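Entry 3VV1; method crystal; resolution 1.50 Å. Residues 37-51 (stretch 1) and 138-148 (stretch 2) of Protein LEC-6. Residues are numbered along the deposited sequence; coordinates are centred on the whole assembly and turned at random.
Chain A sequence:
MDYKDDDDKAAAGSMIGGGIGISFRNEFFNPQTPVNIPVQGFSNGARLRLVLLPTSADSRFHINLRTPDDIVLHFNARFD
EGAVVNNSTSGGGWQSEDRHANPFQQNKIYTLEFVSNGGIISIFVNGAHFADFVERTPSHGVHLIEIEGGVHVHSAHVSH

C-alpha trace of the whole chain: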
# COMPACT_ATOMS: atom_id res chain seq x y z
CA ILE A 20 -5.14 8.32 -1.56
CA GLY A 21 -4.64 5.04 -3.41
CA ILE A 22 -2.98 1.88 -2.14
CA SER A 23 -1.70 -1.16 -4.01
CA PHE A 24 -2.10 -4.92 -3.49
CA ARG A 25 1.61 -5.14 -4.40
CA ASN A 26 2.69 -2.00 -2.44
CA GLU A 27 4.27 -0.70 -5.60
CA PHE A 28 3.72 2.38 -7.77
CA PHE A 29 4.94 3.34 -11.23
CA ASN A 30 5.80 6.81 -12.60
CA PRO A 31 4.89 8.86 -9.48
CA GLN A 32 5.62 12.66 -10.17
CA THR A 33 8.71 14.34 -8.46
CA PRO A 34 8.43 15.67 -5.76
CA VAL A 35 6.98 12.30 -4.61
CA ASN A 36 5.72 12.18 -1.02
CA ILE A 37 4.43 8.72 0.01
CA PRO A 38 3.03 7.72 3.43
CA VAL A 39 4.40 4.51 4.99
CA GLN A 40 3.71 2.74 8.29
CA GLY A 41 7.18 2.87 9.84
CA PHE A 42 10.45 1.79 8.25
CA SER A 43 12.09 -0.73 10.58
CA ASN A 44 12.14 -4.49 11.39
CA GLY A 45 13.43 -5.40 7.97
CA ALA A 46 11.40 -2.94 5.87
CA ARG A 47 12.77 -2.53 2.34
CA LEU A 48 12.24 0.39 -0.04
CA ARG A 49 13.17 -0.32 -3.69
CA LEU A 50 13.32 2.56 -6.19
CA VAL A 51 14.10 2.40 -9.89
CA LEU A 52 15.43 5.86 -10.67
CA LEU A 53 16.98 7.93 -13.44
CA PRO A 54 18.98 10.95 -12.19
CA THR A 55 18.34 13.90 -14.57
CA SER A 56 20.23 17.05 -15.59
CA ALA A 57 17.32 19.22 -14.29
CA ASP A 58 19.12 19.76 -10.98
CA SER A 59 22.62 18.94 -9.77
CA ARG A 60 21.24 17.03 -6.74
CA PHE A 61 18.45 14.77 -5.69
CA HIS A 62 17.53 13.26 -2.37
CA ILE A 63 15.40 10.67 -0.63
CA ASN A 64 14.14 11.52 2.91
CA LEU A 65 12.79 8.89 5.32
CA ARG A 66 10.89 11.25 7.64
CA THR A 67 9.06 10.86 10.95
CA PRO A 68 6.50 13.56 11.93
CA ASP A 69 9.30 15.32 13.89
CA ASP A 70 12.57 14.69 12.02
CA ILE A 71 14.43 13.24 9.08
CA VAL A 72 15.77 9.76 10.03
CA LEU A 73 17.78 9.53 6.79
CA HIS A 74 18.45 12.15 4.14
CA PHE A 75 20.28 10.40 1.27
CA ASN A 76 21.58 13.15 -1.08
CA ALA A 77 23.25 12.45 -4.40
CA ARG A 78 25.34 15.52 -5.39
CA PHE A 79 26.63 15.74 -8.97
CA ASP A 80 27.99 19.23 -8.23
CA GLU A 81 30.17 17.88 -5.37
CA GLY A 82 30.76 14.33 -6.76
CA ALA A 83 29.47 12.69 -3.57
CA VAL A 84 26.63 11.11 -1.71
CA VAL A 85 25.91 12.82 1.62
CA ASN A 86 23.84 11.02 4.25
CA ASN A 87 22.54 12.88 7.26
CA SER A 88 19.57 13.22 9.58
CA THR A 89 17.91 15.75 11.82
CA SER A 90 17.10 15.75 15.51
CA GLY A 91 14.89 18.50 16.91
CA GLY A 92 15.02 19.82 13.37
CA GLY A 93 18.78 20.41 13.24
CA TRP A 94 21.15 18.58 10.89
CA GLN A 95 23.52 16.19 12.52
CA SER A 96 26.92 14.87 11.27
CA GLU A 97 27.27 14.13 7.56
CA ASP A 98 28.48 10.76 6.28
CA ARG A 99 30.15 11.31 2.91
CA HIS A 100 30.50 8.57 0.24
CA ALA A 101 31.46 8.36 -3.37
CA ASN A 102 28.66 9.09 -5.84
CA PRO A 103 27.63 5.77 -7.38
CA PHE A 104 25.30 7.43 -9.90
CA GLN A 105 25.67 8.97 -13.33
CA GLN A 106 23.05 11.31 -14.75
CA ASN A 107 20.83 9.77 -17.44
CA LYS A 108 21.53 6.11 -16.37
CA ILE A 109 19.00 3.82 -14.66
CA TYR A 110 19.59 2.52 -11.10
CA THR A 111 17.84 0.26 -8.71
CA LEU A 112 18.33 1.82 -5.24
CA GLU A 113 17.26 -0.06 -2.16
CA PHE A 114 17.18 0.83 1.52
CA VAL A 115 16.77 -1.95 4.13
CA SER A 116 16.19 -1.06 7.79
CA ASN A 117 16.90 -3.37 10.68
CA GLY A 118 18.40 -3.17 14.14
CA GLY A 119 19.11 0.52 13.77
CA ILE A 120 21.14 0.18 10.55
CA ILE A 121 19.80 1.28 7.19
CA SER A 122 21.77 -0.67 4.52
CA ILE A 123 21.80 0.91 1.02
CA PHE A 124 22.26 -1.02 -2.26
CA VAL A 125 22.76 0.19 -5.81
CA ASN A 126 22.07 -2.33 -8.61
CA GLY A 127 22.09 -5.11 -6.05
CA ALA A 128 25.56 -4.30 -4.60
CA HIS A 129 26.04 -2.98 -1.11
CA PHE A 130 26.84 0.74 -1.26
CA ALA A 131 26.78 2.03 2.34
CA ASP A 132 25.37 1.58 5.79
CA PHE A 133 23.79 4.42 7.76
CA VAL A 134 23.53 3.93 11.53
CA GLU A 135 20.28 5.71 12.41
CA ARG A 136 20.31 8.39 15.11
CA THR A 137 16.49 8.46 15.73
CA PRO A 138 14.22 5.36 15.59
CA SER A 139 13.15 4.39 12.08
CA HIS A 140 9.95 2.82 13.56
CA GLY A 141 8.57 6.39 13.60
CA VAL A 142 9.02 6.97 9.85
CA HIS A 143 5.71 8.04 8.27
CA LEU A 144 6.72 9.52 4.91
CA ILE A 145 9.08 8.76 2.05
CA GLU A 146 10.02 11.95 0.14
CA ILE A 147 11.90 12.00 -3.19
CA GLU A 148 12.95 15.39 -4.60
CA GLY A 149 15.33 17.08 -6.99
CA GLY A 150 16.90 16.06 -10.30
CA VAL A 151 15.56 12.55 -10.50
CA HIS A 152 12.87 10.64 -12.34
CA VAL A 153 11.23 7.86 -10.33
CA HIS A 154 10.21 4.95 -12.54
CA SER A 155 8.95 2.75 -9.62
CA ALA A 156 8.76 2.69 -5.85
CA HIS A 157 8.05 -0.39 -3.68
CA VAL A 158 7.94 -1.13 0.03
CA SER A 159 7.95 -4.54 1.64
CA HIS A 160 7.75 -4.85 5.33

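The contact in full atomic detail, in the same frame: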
# COMPACT_ATOMS: atom_id res chain seq x y z
N ILE A 37 5.25 9.94 -0.09
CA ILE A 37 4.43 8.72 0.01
C ILE A 37 4.37 8.23 1.46
O ILE A 37 5.42 7.89 2.02
CB ILE A 37 4.99 7.56 -0.85
CG1 ILE A 37 5.36 8.04 -2.28
CG2 ILE A 37 3.94 6.45 -0.96
CD1 ILE A 37 6.05 6.99 -3.13
N PRO A 38 3.16 8.22 2.04
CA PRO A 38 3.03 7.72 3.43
C PRO A 38 3.50 6.27 3.55
O PRO A 38 3.32 5.49 2.61
CB PRO A 38 1.55 7.79 3.67
CG PRO A 38 1.06 8.97 2.84
CD PRO A 38 1.90 8.87 1.57
N VAL A 39 3.99 5.90 4.73
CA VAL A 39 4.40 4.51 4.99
C VAL A 39 4.24 4.28 6.48
O VAL A 39 4.42 5.21 7.28
CB VAL A 39 5.86 4.27 4.51
CG1 VAL A 39 6.86 5.14 5.28
CG2 VAL A 39 6.24 2.76 4.61
N GLN A 40 3.92 3.05 6.87
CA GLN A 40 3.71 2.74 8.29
C GLN A 40 5.02 2.22 8.92
O GLN A 40 5.24 1.00 9.07
CB GLN A 40 2.54 1.74 8.44
CG GLN A 40 2.10 1.37 9.85
CD GLN A 40 1.01 0.27 9.75
OE1 GLN A 40 1.32 -0.90 9.42
NE2 GLN A 40 -0.27 0.63 10.00
N GLY A 41 5.90 3.16 9.23
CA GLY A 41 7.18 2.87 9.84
C GLY A 41 8.18 2.38 8.78
O GLY A 41 7.84 2.02 7.61
N PHE A 42 9.45 2.33 9.18
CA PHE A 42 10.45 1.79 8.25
C PHE A 42 11.53 1.08 9.09
O PHE A 42 12.67 1.55 9.23
CB PHE A 42 11.03 2.90 7.37
CG PHE A 42 11.81 2.33 6.20
CD1 PHE A 42 11.10 1.74 5.15
CD2 PHE A 42 13.21 2.35 6.18
CE1 PHE A 42 11.76 1.13 4.07
CE2 PHE A 42 13.89 1.76 5.08
CZ PHE A 42 13.16 1.14 4.06
N SER A 43 11.16 -0.05 9.68
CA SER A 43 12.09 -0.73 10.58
C SER A 43 11.80 -2.24 10.47
O SER A 43 10.96 -2.68 9.62
CB SER A 43 11.90 -0.23 12.03
OG SER A 43 10.59 -0.63 12.49
N ASN A 44 12.44 -3.03 11.34
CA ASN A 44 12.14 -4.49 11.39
C ASN A 44 12.18 -5.17 10.04
O ASN A 44 11.36 -6.03 9.69
CB ASN A 44 10.79 -4.75 12.05
CG ASN A 44 10.87 -4.62 13.55
OD1 ASN A 44 11.73 -5.22 14.24
ND2 ASN A 44 9.97 -3.88 14.07
N GLY A 45 13.15 -4.78 9.24
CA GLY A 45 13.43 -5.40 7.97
C GLY A 45 12.72 -4.78 6.80
O GLY A 45 12.82 -5.32 5.68
N ALA A 46 12.06 -3.64 7.01
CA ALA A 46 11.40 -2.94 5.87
C ALA A 46 12.40 -2.67 4.74
O ALA A 46 13.59 -2.32 5.02
CB ALA A 46 10.82 -1.60 6.37
N ARG A 47 11.94 -2.77 3.48
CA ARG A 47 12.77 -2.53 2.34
C ARG A 47 12.05 -1.55 1.42
O ARG A 47 10.92 -1.83 1.02
CB ARG A 47 13.07 -3.83 1.57
CG ARG A 47 13.86 -3.64 0.28
CD ARG A 47 14.16 -4.95 -0.44
NE ARG A 47 14.91 -5.86 0.40
CZ ARG A 47 16.22 -6.04 0.27
NH1 ARG A 47 16.91 -5.38 -0.70
NH2 ARG A 47 16.82 -6.86 1.11
N LEU A 48 12.75 -0.52 0.96
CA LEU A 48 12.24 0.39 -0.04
C LEU A 48 13.10 0.19 -1.30
O LEU A 48 14.33 0.32 -1.21
CB LEU A 48 12.44 1.85 0.46
CG LEU A 48 12.22 2.94 -0.63
CD1 LEU A 48 10.75 2.94 -1.12
CD2 LEU A 48 12.59 4.32 0.00
N ARG A 49 12.48 -0.13 -2.44
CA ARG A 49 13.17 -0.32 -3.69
C ARG A 49 12.68 0.74 -4.66
O ARG A 49 11.45 0.84 -4.91
CB ARG A 49 12.90 -1.71 -4.27
CG ARG A 49 13.60 -1.87 -5.63
CD ARG A 49 13.76 -3.35 -6.08
NE ARG A 49 12.52 -4.06 -5.86
CZ ARG A 49 11.41 -3.87 -6.60
NH1 ARG A 49 11.45 -3.01 -7.61
NH2 ARG A 49 10.29 -4.52 -6.31
N LEU A 50 13.64 1.50 -5.23
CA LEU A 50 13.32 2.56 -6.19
C LEU A 50 14.01 2.25 -7.48
O LEU A 50 15.19 1.84 -7.44
CB LEU A 50 13.87 3.87 -5.64
CG LEU A 50 13.25 4.32 -4.33
CD1 LEU A 50 14.06 5.53 -3.85
CD2 LEU A 50 11.80 4.71 -4.51
N VAL A 51 13.33 2.45 -8.61
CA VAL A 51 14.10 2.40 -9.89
C VAL A 51 14.08 3.85 -10.32
O VAL A 51 12.98 4.45 -10.44
CB VAL A 51 13.41 1.50 -10.92
CG1 VAL A 51 14.15 1.62 -12.28
CG2 VAL A 51 13.47 0.05 -10.42
N PRO A 138 14.78 6.64 16.00
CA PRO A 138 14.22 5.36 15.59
C PRO A 138 13.48 5.42 14.25
O PRO A 138 12.55 6.25 14.03
CB PRO A 138 13.23 5.01 16.72
CG PRO A 138 13.88 5.64 17.92
CD PRO A 138 14.38 6.98 17.38
N SER A 139 13.84 4.50 13.37
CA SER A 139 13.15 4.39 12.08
C SER A 139 11.75 3.79 12.19
O SER A 139 10.95 3.91 11.25
CB SER A 139 13.97 3.61 11.07
OG SER A 139 14.34 2.33 11.59
N HIS A 140 11.40 3.20 13.33
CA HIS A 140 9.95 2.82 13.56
C HIS A 140 8.97 3.99 13.44
O HIS A 140 7.81 3.79 13.08
CB HIS A 140 9.66 2.02 14.85
CG HIS A 140 9.97 2.75 16.11
ND1 HIS A 140 9.30 3.89 16.51
CD2 HIS A 140 10.84 2.42 17.16
CE1 HIS A 140 9.78 4.29 17.70
NE2 HIS A 140 10.71 3.39 18.11
N GLY A 141 9.47 5.22 13.63
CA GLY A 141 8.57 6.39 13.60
C GLY A 141 8.42 6.97 12.21
O GLY A 141 7.64 7.91 12.03
N VAL A 142 9.11 6.43 11.21
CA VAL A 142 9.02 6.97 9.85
C VAL A 142 7.59 6.89 9.37
O VAL A 142 6.91 5.85 9.52
CB VAL A 142 9.99 6.25 8.91
CG1 VAL A 142 9.69 6.55 7.43
CG2 VAL A 142 11.41 6.68 9.24
N HIS A 143 7.11 8.01 8.79
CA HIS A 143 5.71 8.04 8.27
C HIS A 143 5.63 8.52 6.85
O HIS A 143 4.56 8.45 6.26
CB HIS A 143 4.79 8.87 9.17
CG HIS A 143 4.87 10.37 8.95
ND1 HIS A 143 3.85 11.31 8.92
CD2 HIS A 143 6.02 11.06 8.88
CE1 HIS A 143 4.43 12.51 8.73
NE2 HIS A 143 5.74 12.37 8.70
N LEU A 144 6.76 8.97 6.27
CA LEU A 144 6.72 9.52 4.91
C LEU A 144 8.04 9.26 4.20
O LEU A 144 9.13 9.39 4.81
CB LEU A 144 6.53 11.06 4.97
CG LEU A 144 5.17 11.63 5.19
CD1 LEU A 144 5.34 13.14 5.42
CD2 LEU A 144 4.38 11.26 3.91
N ILE A 145 7.94 8.86 2.93
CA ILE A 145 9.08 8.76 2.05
C ILE A 145 8.97 9.93 1.05
O ILE A 145 7.96 10.05 0.33
CB ILE A 145 9.08 7.38 1.35
CG1 ILE A 145 9.32 6.27 2.43
CG2 ILE A 145 10.14 7.31 0.23
CD1 ILE A 145 8.93 4.94 1.90
N GLU A 146 10.01 10.78 1.05
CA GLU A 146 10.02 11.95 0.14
C GLU A 146 11.15 11.83 -0.88
O GLU A 146 12.28 11.51 -0.49
CB GLU A 146 10.20 13.21 1.00
CG GLU A 146 10.25 14.55 0.33
CD GLU A 146 10.33 15.64 1.40
OE1 GLU A 146 11.14 15.47 2.36
OE2 GLU A 146 9.56 16.65 1.32
N ILE A 147 10.87 12.08 -2.15
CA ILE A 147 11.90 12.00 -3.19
C ILE A 147 11.82 13.34 -3.93
O ILE A 147 10.75 13.74 -4.43
CB ILE A 147 11.64 10.83 -4.16
CG1 ILE A 147 11.58 9.51 -3.34
CG2 ILE A 147 12.82 10.80 -5.20
CD1 ILE A 147 11.14 8.32 -4.17
N GLU A 148 12.95 14.06 -3.96
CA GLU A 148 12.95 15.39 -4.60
C GLU A 148 14.21 15.61 -5.41
O GLU A 148 15.25 14.96 -5.19
CB GLU A 148 12.92 16.51 -3.53
CG GLU A 148 11.70 16.40 -2.63
CD GLU A 148 11.42 17.65 -1.80
OE1 GLU A 148 12.32 18.42 -1.46
OE2 GLU A 148 10.24 17.84 -1.43

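No two touching residues are closer than 96 positions in sequence, yet the two stretches bury 721 Å² between them, through backbone hydrogen bonds and apolar side-chain packing. Pro 138, which opens stretch 2, makes no contact across; its carbonyl instead accepts a bond from the amide of Gly 141 (Gly 141 N to Pro 138 O, 3.3 Å), closing the short 3-10 segment 139-141.

Ser 139 is the first residue to engage. Its carbonyl O receives the amide of Phe 42 (Phe 42 N to Ser 139 O, 3.0 Å, 148° at the hydrogen) and also that of Val 142 within its own stretch (Val 142 N to Ser 139 O, 3.1 Å), so one acceptor serves both the local turn and the contact. Its CA-to-CB bond points toward stretch 1, and with chi1 in the p well Ser 139 OG lies 3.0 Å from Phe 42 O and 3.6 Å from Ser 43 CB. The short serine side chain places its hydroxyl close to the Phe 42 carbonyl in a buried position, and OG is hydrogen-bonded elsewhere in the structure.

His 140 turns away overall and is exposed, but its CB lies 3.7 Å from Ser 43 OG. His 140 O also sits 3.4 Å from Gly 41 CA. An ideal CB on Gly 41 would fall 3.0 Å from that same His 140 O, a tight approach, and the positive phi of 79° independently favours glycine there. Gly 141 makes no contact with stretch 1.

Val 142 points toward stretch 1 and uses both backbone and side chain. Its O accepts a weak hydrogen bond from Gly 41 N (2.9 Å, but only 125° at the hydrogen), and Gly 41 CA approaches the same oxygen at 3.0 Å. On the side chain, Val 142 CG1 meets Val 39 CG1 at 3.8 Å, while Val 142 CB lies 3.8 Å from Phe 42 CB. The end of the Phe 42 side chain leads away from stretch 2.

The CA-to-CB bond of His 143 points away overall, though CB touches stretch 1; the hydrogen bond here comes from the main chain. His 143 O accepts from Val 39 N (3.0 Å, 156°) and lies 3.3 Å from Pro 38 CA; in return, His 143 CA approaches Val 39 O at 3.3 Å.

Regular antiparallel pairing follows. Leu 144 faces Pro 38 in a non-hydrogen-bonded pair, a position where proline's lack of an amide hydrogen costs no cross-strand bond. Leu 144 CD2 reaches to 4.2 Å from Pro 38 CD on their shared face. Ile 145 and Ile 37 form the hydrogen-bonded pair, with Ile 37 N to Ile 145 O at 2.7 Å (162°) and Ile 145 N to Ile 37 O at 2.8 Å (169°). Their side chains occupy the other face, both buried. Ile 145 has the largest covered area, 120 Å²: its CG1 packs 3.9 Å from Val 39 CG1 and its CG2 3.9 Å from Leu 48 CD2.

Glu 146 points away, between Ile 145 and Ile 147 in the alternation of the strand. Ile 147 returns toward stretch 1, its CD1 meeting Leu 50 CD2 at 3.7 Å; both are buried, where aliphatic side chains leave no polar atoms unpaired.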